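Local coordinates for protein glycoside Hydrolase (Bacteroides uniformis, PDB 5T99) that probably hydrolyses galactosidic linkages of agarose-derived sugars as a family 2 glycoside hydrolase, and binds d-galacto-isofagomine in a sugar pocket, at residues Arg291-Thr296 / Pro443-Thr448; Lys333-Lys338 / Asp361-Val366; Asn225-Thr230 / Asn264-Lys269. One frame throughout, in Å; residues are numbered along the deposited sequence.

Contact 1 (Arg291-Thr296 / Pro443-Thr448); sequences RKICFT and PTRPST. With EDO (1,2-ethanediol), chain J.
I293 and F295 press into T444, R445 and P446, so that the hairpin strand 293-296 packs against the loop leading into strand 447-451 of the TIM barrel. The hairpin of strands 293-296 and 299-302 thus lies against the N-terminal end of the parallel strands. A chi1 of 71° turns the F295 ring toward the loop, where its CD2-CE2 side lies along CB and CG of P446; the two side chains run antiparallel alongside each other, and P446 CB meets the phenyl ring obliquely, 3.6 Å from F295 CE2. I293 reaches out through CD1, which lies 3.4 Å from T444 O and also borders CG of R445 and CD of P446. A water 3.1 Å from T444 O donates to it and accepts from R291 NH2 at 2.8 Å, in the plane of that guanidinium. The water also sits over the centre of the R445 guanidinium face. The two arginines cross at about a right angle, their planes 60° apart, with R291 NH1 3.8 Å from R445 NE. Their charges are probably eased by the salt bridge of R445 to D442 and by carbonyl acceptors: P407 O for R291, and R404, H406 and V409 O for R445. At the edge of the R445 guanidinium, NH2 also makes a weak hydrogen bond of 3.3 Å to O1 of a 1,2-ethanediol.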
ATOM      1  N   ARG A 291     -12.873   4.603  17.157  1.00 16.47           N
ATOM      2  CA  ARG A 291     -13.382   5.702  16.348  1.00 16.65           C
ATOM      3  C   ARG A 291     -14.743   5.308  15.818  1.00 16.36           C
ATOM      4  O   ARG A 291     -15.013   4.117  15.635  1.00 16.07           O
ATOM      5  CB  ARG A 291     -12.404   6.075  15.204  1.00 17.09           C
ATOM      6  CG  ARG A 291     -12.557   5.353  13.858  1.00 17.23           C
ATOM      7  CD  ARG A 291     -12.110   3.918  13.936  1.00 17.35           C
ATOM      8  NE  ARG A 291     -12.333   3.177  12.685  1.00 17.75           N
ATOM      9  CZ  ARG A 291     -13.446   2.503  12.357  1.00 17.64           C
ATOM     10  NH1 ARG A 291     -13.490   1.851  11.202  1.00 17.22           N
ATOM     11  NH2 ARG A 291     -14.519   2.468  13.158  1.00 17.98           N
ATOM     12  N   LYS A 292     -15.590   6.311  15.607  1.00 16.41           N
ATOM     13  CA  LYS A 292     -16.882   6.120  14.958  1.00 17.41           C
ATOM     14  C   LYS A 292     -16.821   6.655  13.527  1.00 17.67           C
ATOM     15  O   LYS A 292     -16.081   7.612  13.226  1.00 17.40           O
ATOM     16  CB  LYS A 292     -18.042   6.770  15.733  1.00 17.54           C
ATOM     17  CG  LYS A 292     -17.983   8.284  15.899  1.00 17.66           C
ATOM     18  CD  LYS A 292     -19.085   8.770  16.838  1.00 17.90           C
ATOM     19  CE  LYS A 292     -18.996  10.263  17.144  1.00 17.57           C
ATOM     20  NZ  LYS A 292     -19.453  10.604  18.523  1.00 17.46           N
ATOM     21  N   ILE A 293     -17.572   5.994  12.651  1.00 18.08           N
ATOM     22  CA  ILE A 293     -17.726   6.442  11.274  1.00 18.91           C
ATOM     23  C   ILE A 293     -19.197   6.473  10.918  1.00 19.90           C
ATOM     24  O   ILE A 293     -20.008   5.741  11.465  1.00 19.57           O
ATOM     25  CB  ILE A 293     -16.931   5.588  10.256  1.00 18.50           C
ATOM     26  CG1 ILE A 293     -17.283   4.099  10.361  1.00 18.19           C
ATOM     27  CG2 ILE A 293     -15.434   5.826  10.427  1.00 18.53           C
ATOM     28  CD1 ILE A 293     -16.994   3.325   9.098  1.00 18.13           C
ATOM     29  N   CYS A 294     -19.520   7.330   9.973  1.00 22.41           N
ATOM     30  CA  CYS A 294     -20.900   7.606   9.629  1.00 24.14           C
ATOM     31  C   CYS A 294     -20.893   8.244   8.244  1.00 22.67           C
ATOM     32  O   CYS A 294     -19.946   8.934   7.889  1.00 22.41           O
ATOM     33  CB  CYS A 294     -21.493   8.562  10.674  1.00 26.52           C
ATOM     34  SG  CYS A 294     -23.285   8.605  10.684  1.00 35.54           S
ATOM     35  N   PHE A 295     -21.930   7.999   7.454  1.00 21.88           N
ATOM     36  CA  PHE A 295     -22.054   8.651   6.158  1.00 21.12           C
ATOM     37  C   PHE A 295     -23.521   8.979   5.887  1.00 21.24           C
ATOM     38  O   PHE A 295     -24.430   8.280   6.350  1.00 21.06           O
ATOM     39  CB  PHE A 295     -21.463   7.765   5.047  1.00 20.27           C
ATOM     40  CG  PHE A 295     -22.290   6.552   4.758  1.00 19.68           C
ATOM     41  CD1 PHE A 295     -23.285   6.589   3.789  1.00 19.27           C
ATOM     42  CD2 PHE A 295     -22.123   5.392   5.503  1.00 19.47           C
ATOM     43  CE1 PHE A 295     -24.086   5.475   3.556  1.00 19.30           C
ATOM     44  CE2 PHE A 295     -22.916   4.274   5.266  1.00 19.18           C
ATOM     45  CZ  PHE A 295     -23.895   4.317   4.290  1.00 19.01           C
ATOM     46  N   THR A 296     -23.729  10.061   5.152  1.00 21.62           N
ATOM     47  CA  THR A 296     -25.025  10.395   4.572  1.00 21.44           C
ATOM     48  C   THR A 296     -24.818  10.617   3.082  1.00 21.65           C
ATOM     49  O   THR A 296     -23.689  10.529   2.575  1.00 20.87           O
ATOM     50  CB  THR A 296     -25.596  11.671   5.196  1.00 21.20           C
ATOM     51  OG1 THR A 296     -24.845  12.814   4.750  1.00 20.40           O
ATOM     52  CG2 THR A 296     -25.543  11.576   6.733  1.00 21.18           C
ATOM     53  N   PRO A 443     -21.548  -5.004   9.099  1.00 15.17           N
ATOM     54  CA  PRO A 443     -22.391  -3.819   8.887  1.00 14.89           C
ATOM     55  C   PRO A 443     -21.833  -2.516   9.468  1.00 14.75           C
ATOM     56  O   PRO A 443     -22.459  -1.484   9.272  1.00 14.40           O
ATOM     57  CB  PRO A 443     -23.703  -4.191   9.577  1.00 14.74           C
ATOM     58  CG  PRO A 443     -23.297  -5.155  10.633  1.00 15.06           C
ATOM     59  CD  PRO A 443     -22.152  -5.939  10.065  1.00 15.01           C
ATOM     60  N   THR A 444     -20.677  -2.552  10.145  1.00 14.58           N
ATOM     61  CA  THR A 444     -20.068  -1.336  10.731  1.00 14.50           C
ATOM     62  C   THR A 444     -19.282  -0.481   9.729  1.00 14.71           C
ATOM     63  O   THR A 444     -18.717   0.557  10.113  1.00 14.73           O
ATOM     64  CB  THR A 444     -19.114  -1.660  11.908  1.00 13.96           C
ATOM     65  OG1 THR A 444     -17.885  -2.194  11.409  1.00 13.70           O
ATOM     66  CG2 THR A 444     -19.757  -2.643  12.881  1.00 13.87           C
ATOM     67  N   ARG A 445     -19.219  -0.933   8.475  1.00 14.69           N
ATOM     68  CA  ARG A 445     -18.506  -0.239   7.411  1.00 14.31           C
ATOM     69  C   ARG A 445     -19.301  -0.365   6.123  1.00 14.02           C
ATOM     70  O   ARG A 445     -19.788  -1.451   5.813  1.00 14.15           O
ATOM     71  CB  ARG A 445     -17.136  -0.871   7.199  1.00 14.38           C
ATOM     72  CG  ARG A 445     -16.150  -0.673   8.342  1.00 14.40           C
ATOM     73  CD  ARG A 445     -14.818  -1.324   7.998  1.00 14.35           C
ATOM     74  NE  ARG A 445     -13.850  -1.288   9.094  1.00 14.13           N
ATOM     75  CZ  ARG A 445     -13.828  -2.104  10.147  1.00 14.21           C
ATOM     76  NH1 ARG A 445     -14.735  -3.061  10.311  1.00 13.94           N
ATOM     77  NH2 ARG A 445     -12.876  -1.947  11.067  1.00 14.56           N
ATOM     78  N   PRO A 446     -19.441   0.739   5.367  1.00 13.89           N
ATOM     79  CA  PRO A 446     -20.204   0.675   4.117  1.00 13.49           C
ATOM     80  C   PRO A 446     -19.504  -0.060   2.987  1.00 13.34           C
ATOM     81  O   PRO A 446     -18.274  -0.109   2.950  1.00 13.30           O
ATOM     82  CB  PRO A 446     -20.381   2.148   3.741  1.00 13.38           C
ATOM     83  CG  PRO A 446     -19.251   2.839   4.406  1.00 13.51           C
ATOM     84  CD  PRO A 446     -19.106   2.137   5.712  1.00 13.64           C
ATOM     85  N   SER A 447     -20.301  -0.633   2.084  1.00 13.13           N
ATOM     86  CA  SER A 447     -19.802  -1.166   0.825  1.00 12.71           C
ATOM     87  C   SER A 447     -19.672  -0.041  -0.194  1.00 12.66           C
ATOM     88  O   SER A 447     -20.368   0.969  -0.127  1.00 12.11           O
ATOM     89  CB  SER A 447     -20.758  -2.221   0.285  1.00 12.73           C
ATOM     90  OG  SER A 447     -22.037  -1.671   0.014  1.00 12.61           O
ATOM     91  N   THR A 448     -18.785  -0.236  -1.156  1.00 13.08           N
ATOM     92  CA  THR A 448     -18.608   0.707  -2.245  1.00 13.15           C
ATOM     93  C   THR A 448     -18.113  -0.041  -3.481  1.00 13.74           C
ATOM     94  O   THR A 448     -17.911  -1.263  -3.446  1.00 13.40           O
ATOM     95  CB  THR A 448     -17.630   1.833  -1.827  1.00 13.10           C
ATOM     96  OG1 THR A 448     -17.616   2.892  -2.799  1.00 12.51           O
ATOM     97  CG2 THR A 448     -16.227   1.284  -1.642  1.00 13.25           C
TER
HETATM   98  C1  EDO J 908     -13.112  -1.509  14.515  1.00 24.28           C
HETATM   99  O1  EDO J 908     -13.587  -2.824  14.126  1.00 24.12           O
HETATM  100  C2  EDO J 908     -12.194  -1.546  15.742  1.00 23.70           C
HETATM  101  O2  EDO J 908     -10.852  -1.102  15.449  1.00 22.22           O
HETATM  102  O   HOH W   1     -16.023   0.611  11.721  1.00 15.95           O

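Contact 2 (Lys333-Lys338 / Asp361-Val366); sequences KLQIMK and DRMGLV
L334 and M363 face each other with their CA atoms 8.1 Å apart where helix 327-339 runs by the last turn of helix 354-363, which closes in a Schellman motif with G364 at positive phi (75°). The two helices lie side by side on the outside of the TIM barrel, and the M363 side chain lies between them. Its CE lies 3.4 Å from L334 CB and also reaches the backbone, 3.4 Å from Q335 N. The flank of the same methyl is covered by CG of Q335 and by CD of K338, the latter 3.6 Å from M363 CE. One step deeper, CD1 of L365 meets CD2 of L334 at 3.8 Å, and both leucines rest on I345 of the barrel strand 344-346.

K338 combines both kinds of contact. Its CG borders CD2 of L365, its middle methylenes run beside M363, and bends at chi3 (69°) and chi4 then turn the amino group onto the backbone, with NZ 3.1 Å from M363 O. The donor stands nearly in line with the C=O bond, at 161°. An alanine here removes the amino group and its methylenes, which would probably leave M363 O without this donor and strip M363 CE and L365 CD2 of the cover of the lysine chain. Since M363 O lies at the C-terminal turn of its helix, where carbonyls run short of amide partners and the helix dipole has its partially negative end, the ammonium group is likely to be favoured there on electrostatic grounds as well.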
ATOM      1  N   LYS A 333       6.749   4.583   1.943  1.00 18.01           N
ATOM      2  CA  LYS A 333       5.726   4.929   0.944  1.00 18.05           C
ATOM      3  C   LYS A 333       4.571   5.718   1.567  1.00 17.23           C
ATOM      4  O   LYS A 333       4.205   6.760   1.070  1.00 17.66           O
ATOM      5  CB  LYS A 333       5.213   3.665   0.252  1.00 18.34           C
ATOM      6  CG  LYS A 333       4.250   3.928  -0.889  1.00 18.75           C
ATOM      7  CD  LYS A 333       4.162   2.749  -1.845  1.00 19.23           C
ATOM      8  CE  LYS A 333       3.590   1.505  -1.191  1.00 19.88           C
ATOM      9  NZ  LYS A 333       3.577   0.364  -2.151  1.00 20.63           N
ATOM     10  N   LEU A 334       4.041   5.244   2.683  1.00 16.85           N
ATOM     11  CA  LEU A 334       2.944   5.940   3.364  1.00 16.90           C
ATOM     12  C   LEU A 334       3.367   7.286   3.959  1.00 17.07           C
ATOM     13  O   LEU A 334       2.604   8.260   3.884  1.00 17.02           O
ATOM     14  CB  LEU A 334       2.308   5.030   4.429  1.00 16.73           C
ATOM     15  CG  LEU A 334       1.615   3.786   3.846  1.00 16.50           C
ATOM     16  CD1 LEU A 334       1.156   2.862   4.950  1.00 16.75           C
ATOM     17  CD2 LEU A 334       0.427   4.170   2.976  1.00 16.75           C
ATOM     18  N   GLN A 335       4.581   7.348   4.516  1.00 17.17           N
ATOM     19  CA  GLN A 335       5.132   8.604   5.047  1.00 17.55           C
ATOM     20  C   GLN A 335       5.261   9.687   3.969  1.00 17.04           C
ATOM     21  O   GLN A 335       4.908  10.855   4.193  1.00 15.73           O
ATOM     22  CB  GLN A 335       6.502   8.370   5.665  1.00 18.34           C
ATOM     23  CG  GLN A 335       6.462   7.688   7.017  1.00 19.23           C
ATOM     24  CD  GLN A 335       7.846   7.329   7.528  1.00 19.75           C
ATOM     25  OE1 GLN A 335       8.800   7.188   6.752  1.00 19.95           O
ATOM     26  NE2 GLN A 335       7.964   7.174   8.844  1.00 19.65           N
ATOM     27  N   ILE A 336       5.768   9.282   2.806  1.00 17.00           N
ATOM     28  CA  ILE A 336       5.906  10.199   1.667  1.00 17.27           C
ATOM     29  C   ILE A 336       4.524  10.674   1.218  1.00 17.25           C
ATOM     30  O   ILE A 336       4.315  11.870   1.011  1.00 16.71           O
ATOM     31  CB  ILE A 336       6.761   9.574   0.534  1.00 17.25           C
ATOM     32  CG1 ILE A 336       8.236   9.545   0.977  1.00 17.21           C
ATOM     33  CG2 ILE A 336       6.629  10.343  -0.772  1.00 17.09           C
ATOM     34  CD1 ILE A 336       9.120   8.629   0.158  1.00 17.60           C
ATOM     35  N   MET A 337       3.569   9.755   1.131  1.00 17.64           N
ATOM     36  CA  MET A 337       2.181  10.151   0.854  1.00 17.89           C
ATOM     37  C   MET A 337       1.623  11.134   1.912  1.00 18.28           C
ATOM     38  O   MET A 337       1.007  12.143   1.541  1.00 18.25           O
ATOM     39  CB  MET A 337       1.287   8.920   0.668  1.00 17.40           C
ATOM     40  CG  MET A 337       1.611   8.104  -0.577  1.00 17.38           C
ATOM     41  SD  MET A 337       1.218   8.957  -2.126  1.00 17.35           S
ATOM     42  CE  MET A 337       2.799   9.695  -2.543  1.00 17.77           C
ATOM     43  N   LYS A 338       1.882  10.901   3.199  1.00 18.80           N
ATOM     44  CA  LYS A 338       1.425  11.858   4.237  1.00 20.12           C
ATOM     45  C   LYS A 338       2.059  13.260   4.093  1.00 21.31           C
ATOM     46  O   LYS A 338       1.406  14.261   4.397  1.00 20.92           O
ATOM     47  CB  LYS A 338       1.606  11.309   5.659  1.00 20.28           C
ATOM     48  CG  LYS A 338       0.496  10.350   6.062  1.00 21.01           C
ATOM     49  CD  LYS A 338       0.847   9.476   7.263  1.00 21.86           C
ATOM     50  CE  LYS A 338       0.952  10.251   8.579  1.00 21.92           C
ATOM     51  NZ  LYS A 338      -0.290  10.977   8.910  1.00 21.39           N
ATOM     52  N   ASP A 361      -3.345   1.883  10.104  1.00 16.48           N
ATOM     53  CA  ASP A 361      -3.848   2.012  11.483  1.00 16.80           C
ATOM     54  C   ASP A 361      -2.935   2.935  12.317  1.00 16.98           C
ATOM     55  O   ASP A 361      -3.398   3.938  12.878  1.00 15.68           O
ATOM     56  CB  ASP A 361      -3.931   0.647  12.192  1.00 17.01           C
ATOM     57  CG  ASP A 361      -4.985  -0.292  11.607  1.00 16.97           C
ATOM     58  OD1 ASP A 361      -5.890   0.150  10.885  1.00 16.68           O
ATOM     59  OD2 ASP A 361      -4.910  -1.507  11.904  1.00 16.57           O
ATOM     60  N   ARG A 362      -1.650   2.577  12.378  0.50 17.37           N
ATOM     61  CA  ARG A 362      -0.639   3.328  13.140  0.50 17.82           C
ATOM     62  C   ARG A 362      -0.411   4.763  12.666  0.50 17.66           C
ATOM     63  O   ARG A 362      -0.069   5.621  13.470  0.50 17.60           O
ATOM     64  CB  ARG A 362       0.701   2.586  13.133  0.50 18.31           C
ATOM     65  CG  ARG A 362       1.018   1.900  14.447  0.50 18.98           C
ATOM     66  CD  ARG A 362       2.157   0.892  14.339  0.50 19.58           C
ATOM     67  NE  ARG A 362       3.188   1.249  13.364  0.50 20.08           N
ATOM     68  CZ  ARG A 362       4.182   2.105  13.583  0.50 20.58           C
ATOM     69  NH1 ARG A 362       5.063   2.343  12.621  0.50 20.46           N
ATOM     70  NH2 ARG A 362       4.288   2.732  14.751  0.50 20.89           N
ATOM     71  N   MET A 363      -0.603   5.015  11.373  1.00 17.53           N
ATOM     72  CA  MET A 363      -0.334   6.338  10.765  1.00 17.56           C
ATOM     73  C   MET A 363      -1.589   7.196  10.510  1.00 17.25           C
ATOM     74  O   MET A 363      -1.493   8.288   9.939  1.00 16.14           O
ATOM     75  CB  MET A 363       0.471   6.147   9.471  1.00 18.32           C
ATOM     76  CG  MET A 363       1.879   5.596   9.708  1.00 18.81           C
ATOM     77  SD  MET A 363       2.700   4.991   8.218  1.00 20.18           S
ATOM     78  CE  MET A 363       2.973   6.543   7.378  1.00 20.12           C
ATOM     79  N   GLY A 364      -2.762   6.696  10.912  1.00 17.04           N
ATOM     80  CA  GLY A 364      -3.988   7.475  10.881  1.00 16.63           C
ATOM     81  C   GLY A 364      -4.616   7.689   9.522  1.00 16.28           C
ATOM     82  O   GLY A 364      -5.328   8.671   9.324  1.00 17.08           O
ATOM     83  N   LEU A 365      -4.386   6.770   8.598  1.00 15.71           N
ATOM     84  CA  LEU A 365      -4.951   6.867   7.258  1.00 15.80           C
ATOM     85  C   LEU A 365      -6.226   6.037   7.153  1.00 15.74           C
ATOM     86  O   LEU A 365      -6.278   4.924   7.665  1.00 16.15           O
ATOM     87  CB  LEU A 365      -3.946   6.346   6.232  1.00 15.94           C
ATOM     88  CG  LEU A 365      -2.637   7.125   6.095  1.00 15.99           C
ATOM     89  CD1 LEU A 365      -1.667   6.322   5.237  1.00 16.34           C
ATOM     90  CD2 LEU A 365      -2.862   8.507   5.493  1.00 15.82           C
ATOM     91  N   VAL A 366      -7.242   6.561   6.468  1.00 15.16           N
ATOM     92  CA  VAL A 366      -8.465   5.798   6.235  1.00 14.37           C
ATOM     93  C   VAL A 366      -8.305   5.021   4.942  1.00 14.36           C
ATOM     94  O   VAL A 366      -7.645   5.492   4.014  1.00 14.93           O
ATOM     95  CB  VAL A 366      -9.749   6.659   6.295  1.00 14.22           C
ATOM     96  CG1 VAL A 366      -9.935   7.173   7.715  1.00 14.19           C
ATOM     97  CG2 VAL A 366      -9.751   7.820   5.305  1.00 14.04           C
TER

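Contact 3 (Asn225-Thr230 / Asn264-Lys269); sequences NAQGET and NPYMYK
N225, Y266 and A226 carry most of this surface contact in the family 2 beta domain. A type I beta turn from N225 to G228 closes the hairpin of strands 215-224 and 230-240, in the four-stranded antiparallel sheet that also holds 268-276, and leans on the approach to that strand. Y266 has its CG anti to the backbone N (chi1 -169°), which points the phenol at the turn. Its OH accepts from A226 N at 2.9 Å in an almost straight bond (168°). A226 CB settles obliquely by the ring, 3.5 Å from Y266 CZ, whereas N225 CB comes at the ring's edge, 3.2 Å from Y266 OH. A water 2.6 Å from the same Y266 OH is also weakly bound by Q227 NE2.

The N225 amide faces back into its own turn. Its OD1 receives E229 N at 3.1 Å, the donor standing above the carbonyl plane, and takes a weaker bond from Q227 N that forms an Asx turn. Y266 CE2 lies 3.7 Å above the centre of the Y268 ring, whose hydroxyl is bound by N258 N. Besides its own backbone bonds, the turn is thus held by the N225 carbonyl within it and by the Y266 hydroxyl from the adjoining segment.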
ATOM      1  N   ASN A 225      -3.200  -0.538  26.795  1.00 19.33           N
ATOM      2  CA  ASN A 225      -2.930   0.781  26.213  1.00 20.47           C
ATOM      3  C   ASN A 225      -1.568   0.829  25.515  1.00 21.10           C
ATOM      4  O   ASN A 225      -0.829  -0.165  25.501  1.00 20.92           O
ATOM      5  CB  ASN A 225      -3.144   1.924  27.253  1.00 20.27           C
ATOM      6  CG  ASN A 225      -2.052   2.020  28.319  1.00 20.47           C
ATOM      7  OD1 ASN A 225      -0.994   1.393  28.247  1.00 20.74           O
ATOM      8  ND2 ASN A 225      -2.323   2.828  29.328  1.00 20.59           N
ATOM      9  N   ALA A 226      -1.271   1.987  24.932  1.00 22.44           N
ATOM     10  CA  ALA A 226      -0.026   2.241  24.220  1.00 24.08           C
ATOM     11  C   ALA A 226       1.246   2.066  25.052  1.00 26.10           C
ATOM     12  O   ALA A 226       2.279   1.767  24.467  1.00 26.66           O
ATOM     13  CB  ALA A 226      -0.051   3.634  23.602  1.00 24.22           C
ATOM     14  N   GLN A 227       1.181   2.237  26.382  1.00 27.53           N
ATOM     15  CA  GLN A 227       2.362   2.014  27.252  1.00 29.63           C
ATOM     16  C   GLN A 227       2.521   0.561  27.723  1.00 28.95           C
ATOM     17  O   GLN A 227       3.415   0.282  28.527  1.00 29.56           O
ATOM     18  CB  GLN A 227       2.397   2.917  28.510  1.00 31.93           C
ATOM     19  CG  GLN A 227       1.672   4.255  28.473  1.00 34.68           C
ATOM     20  CD  GLN A 227       1.942   5.059  27.233  1.00 37.91           C
ATOM     21  OE1 GLN A 227       3.010   4.969  26.630  1.00 41.54           O
ATOM     22  NE2 GLN A 227       0.965   5.857  26.838  1.00 41.10           N
ATOM     23  N   GLY A 228       1.666  -0.354  27.256  1.00 27.74           N
ATOM     24  CA  GLY A 228       1.712  -1.757  27.684  1.00 26.52           C
ATOM     25  C   GLY A 228       0.953  -2.094  28.964  1.00 26.22           C
ATOM     26  O   GLY A 228       1.006  -3.239  29.402  1.00 25.30           O
ATOM     27  N   GLU A 229       0.218  -1.136  29.543  1.00 26.76           N
ATOM     28  CA  GLU A 229      -0.528  -1.363  30.802  1.00 27.75           C
ATOM     29  C   GLU A 229      -1.984  -1.793  30.537  1.00 25.25           C
ATOM     30  O   GLU A 229      -2.694  -1.172  29.741  1.00 24.41           O
ATOM     31  CB  GLU A 229      -0.493  -0.113  31.710  1.00 31.23           C
ATOM     32  CG  GLU A 229       0.878   0.195  32.345  1.00 34.88           C
ATOM     33  CD  GLU A 229       1.218  -0.668  33.580  1.00 38.65           C
ATOM     34  OE1 GLU A 229       1.517  -0.082  34.642  1.00 44.31           O
ATOM     35  OE2 GLU A 229       1.201  -1.925  33.521  1.00 39.58           O
ATOM     36  N   THR A 230      -2.418  -2.863  31.201  1.00 22.65           N
ATOM     37  CA  THR A 230      -3.796  -3.333  31.106  1.00 21.67           C
ATOM     38  C   THR A 230      -4.681  -2.333  31.826  1.00 20.13           C
ATOM     39  O   THR A 230      -4.505  -2.123  33.023  1.00 20.01           O
ATOM     40  CB  THR A 230      -3.998  -4.719  31.755  1.00 22.36           C
ATOM     41  OG1 THR A 230      -3.138  -5.697  31.149  1.00 21.89           O
ATOM     42  CG2 THR A 230      -5.453  -5.168  31.617  1.00 22.76           C
ATOM     43  N   ASN A 264      -4.015  11.894  15.704  1.00 26.81           N
ATOM     44  CA  ASN A 264      -3.604  11.050  16.834  1.00 27.12           C
ATOM     45  C   ASN A 264      -4.165   9.628  16.697  1.00 23.69           C
ATOM     46  O   ASN A 264      -5.233   9.306  17.235  1.00 21.96           O
ATOM     47  CB  ASN A 264      -3.982  11.734  18.141  1.00 29.69           C
ATOM     48  CG  ASN A 264      -3.178  13.020  18.351  1.00 33.09           C
ATOM     49  OD1 ASN A 264      -1.984  12.965  18.659  1.00 34.74           O
ATOM     50  ND2 ASN A 264      -3.815  14.178  18.135  1.00 34.66           N
ATOM     51  N   PRO A 265      -3.452   8.785  15.926  1.00 21.29           N
ATOM     52  CA  PRO A 265      -3.894   7.429  15.590  1.00 20.68           C
ATOM     53  C   PRO A 265      -3.556   6.420  16.695  1.00 20.47           C
ATOM     54  O   PRO A 265      -2.741   5.496  16.518  1.00 20.10           O
ATOM     55  CB  PRO A 265      -3.136   7.150  14.297  1.00 20.58           C
ATOM     56  CG  PRO A 265      -1.851   7.894  14.474  1.00 20.14           C
ATOM     57  CD  PRO A 265      -2.215   9.142  15.200  1.00 20.23           C
ATOM     58  N   TYR A 266      -4.225   6.604  17.826  1.00 19.71           N
ATOM     59  CA  TYR A 266      -3.957   5.836  19.011  1.00 19.66           C
ATOM     60  C   TYR A 266      -4.539   4.421  18.874  1.00 18.58           C
ATOM     61  O   TYR A 266      -5.706   4.262  18.538  1.00 18.45           O
ATOM     62  CB  TYR A 266      -4.554   6.549  20.221  1.00 20.23           C
ATOM     63  CG  TYR A 266      -4.111   5.970  21.532  1.00 20.70           C
ATOM     64  CD1 TYR A 266      -3.107   6.590  22.285  1.00 21.20           C
ATOM     65  CD2 TYR A 266      -4.697   4.795  22.031  1.00 21.09           C
ATOM     66  CE1 TYR A 266      -2.705   6.071  23.504  1.00 21.52           C
ATOM     67  CE2 TYR A 266      -4.309   4.262  23.246  1.00 21.60           C
ATOM     68  CZ  TYR A 266      -3.308   4.900  23.984  1.00 22.58           C
ATOM     69  OH  TYR A 266      -2.916   4.355  25.191  1.00 22.08           O
ATOM     70  N   MET A 267      -3.708   3.422  19.167  1.00 17.28           N
ATOM     71  CA  MET A 267      -4.052   2.018  19.036  1.00 16.81           C
ATOM     72  C   MET A 267      -4.054   1.358  20.397  1.00 17.23           C
ATOM     73  O   MET A 267      -3.184   1.629  21.225  1.00 17.64           O
ATOM     74  CB  MET A 267      -3.012   1.307  18.166  1.00 16.17           C
ATOM     75  CG  MET A 267      -3.020   1.738  16.699  1.00 15.69           C
ATOM     76  SD  MET A 267      -4.599   1.394  15.911  1.00 14.68           S
ATOM     77  CE  MET A 267      -4.547  -0.395  15.806  1.00 14.79           C
ATOM     78  N   TYR A 268      -5.037   0.495  20.612  1.00 17.24           N
ATOM     79  CA  TYR A 268      -5.103  -0.364  21.786  1.00 17.42           C
ATOM     80  C   TYR A 268      -4.719  -1.752  21.329  1.00 18.05           C
ATOM     81  O   TYR A 268      -4.731  -2.039  20.140  1.00 18.59           O
ATOM     82  CB  TYR A 268      -6.524  -0.383  22.374  1.00 16.57           C
ATOM     83  CG  TYR A 268      -6.909   0.849  23.157  1.00 15.66           C
ATOM     84  CD1 TYR A 268      -6.674   0.931  24.525  1.00 15.57           C
ATOM     85  CD2 TYR A 268      -7.501   1.935  22.533  1.00 15.66           C
ATOM     86  CE1 TYR A 268      -7.030   2.061  25.258  1.00 15.64           C
ATOM     87  CE2 TYR A 268      -7.860   3.080  23.248  1.00 15.74           C
ATOM     88  CZ  TYR A 268      -7.633   3.138  24.615  1.00 15.67           C
ATOM     89  OH  TYR A 268      -7.995   4.256  25.324  1.00 15.29           O
ATOM     90  N   LYS A 269      -4.383  -2.600  22.290  1.00 19.95           N
ATOM     91  CA  LYS A 269      -4.116  -4.019  22.067  1.00 21.49           C
ATOM     92  C   LYS A 269      -5.047  -4.869  22.951  1.00 20.74           C
ATOM     93  O   LYS A 269      -5.121  -4.657  24.166  1.00 20.31           O
ATOM     94  CB  LYS A 269      -2.655  -4.323  22.379  1.00 23.61           C
ATOM     95  CG  LYS A 269      -2.225  -5.769  22.145  1.00 26.31           C
ATOM     96  CD  LYS A 269      -0.736  -5.975  22.429  1.00 28.81           C
ATOM     97  CE  LYS A 269       0.135  -5.417  21.304  1.00 32.18           C
ATOM     98  NZ  LYS A 269       1.595  -5.561  21.605  1.00 34.71           N
TER
HETATM   99  O   HOH W   2      -1.652   6.096  26.574  1.00 24.01           O

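In the fold
Along the chain contact 3 closes first; contact 1 then opens, and contact 2 is nested within its loop. Contacts 1 and 2 both belong to the TIM barrel, with centres 20 Å apart and nearest atoms about 6 Å apart. Contact 3 lies in the preceding beta domain, its centre 23 Å from that of contact 1 and 18 Å from that of contact 2. Contacts 2 and 3 touch: P265 packs on the helix end, its CB 3.4 Å from G364 N. P407 and W260 meet residues of all three, making this a seam between beta domain and barrel. Since N416 ends strand 409-416, the pocket probably lies toward the barrel end opposite contact 1.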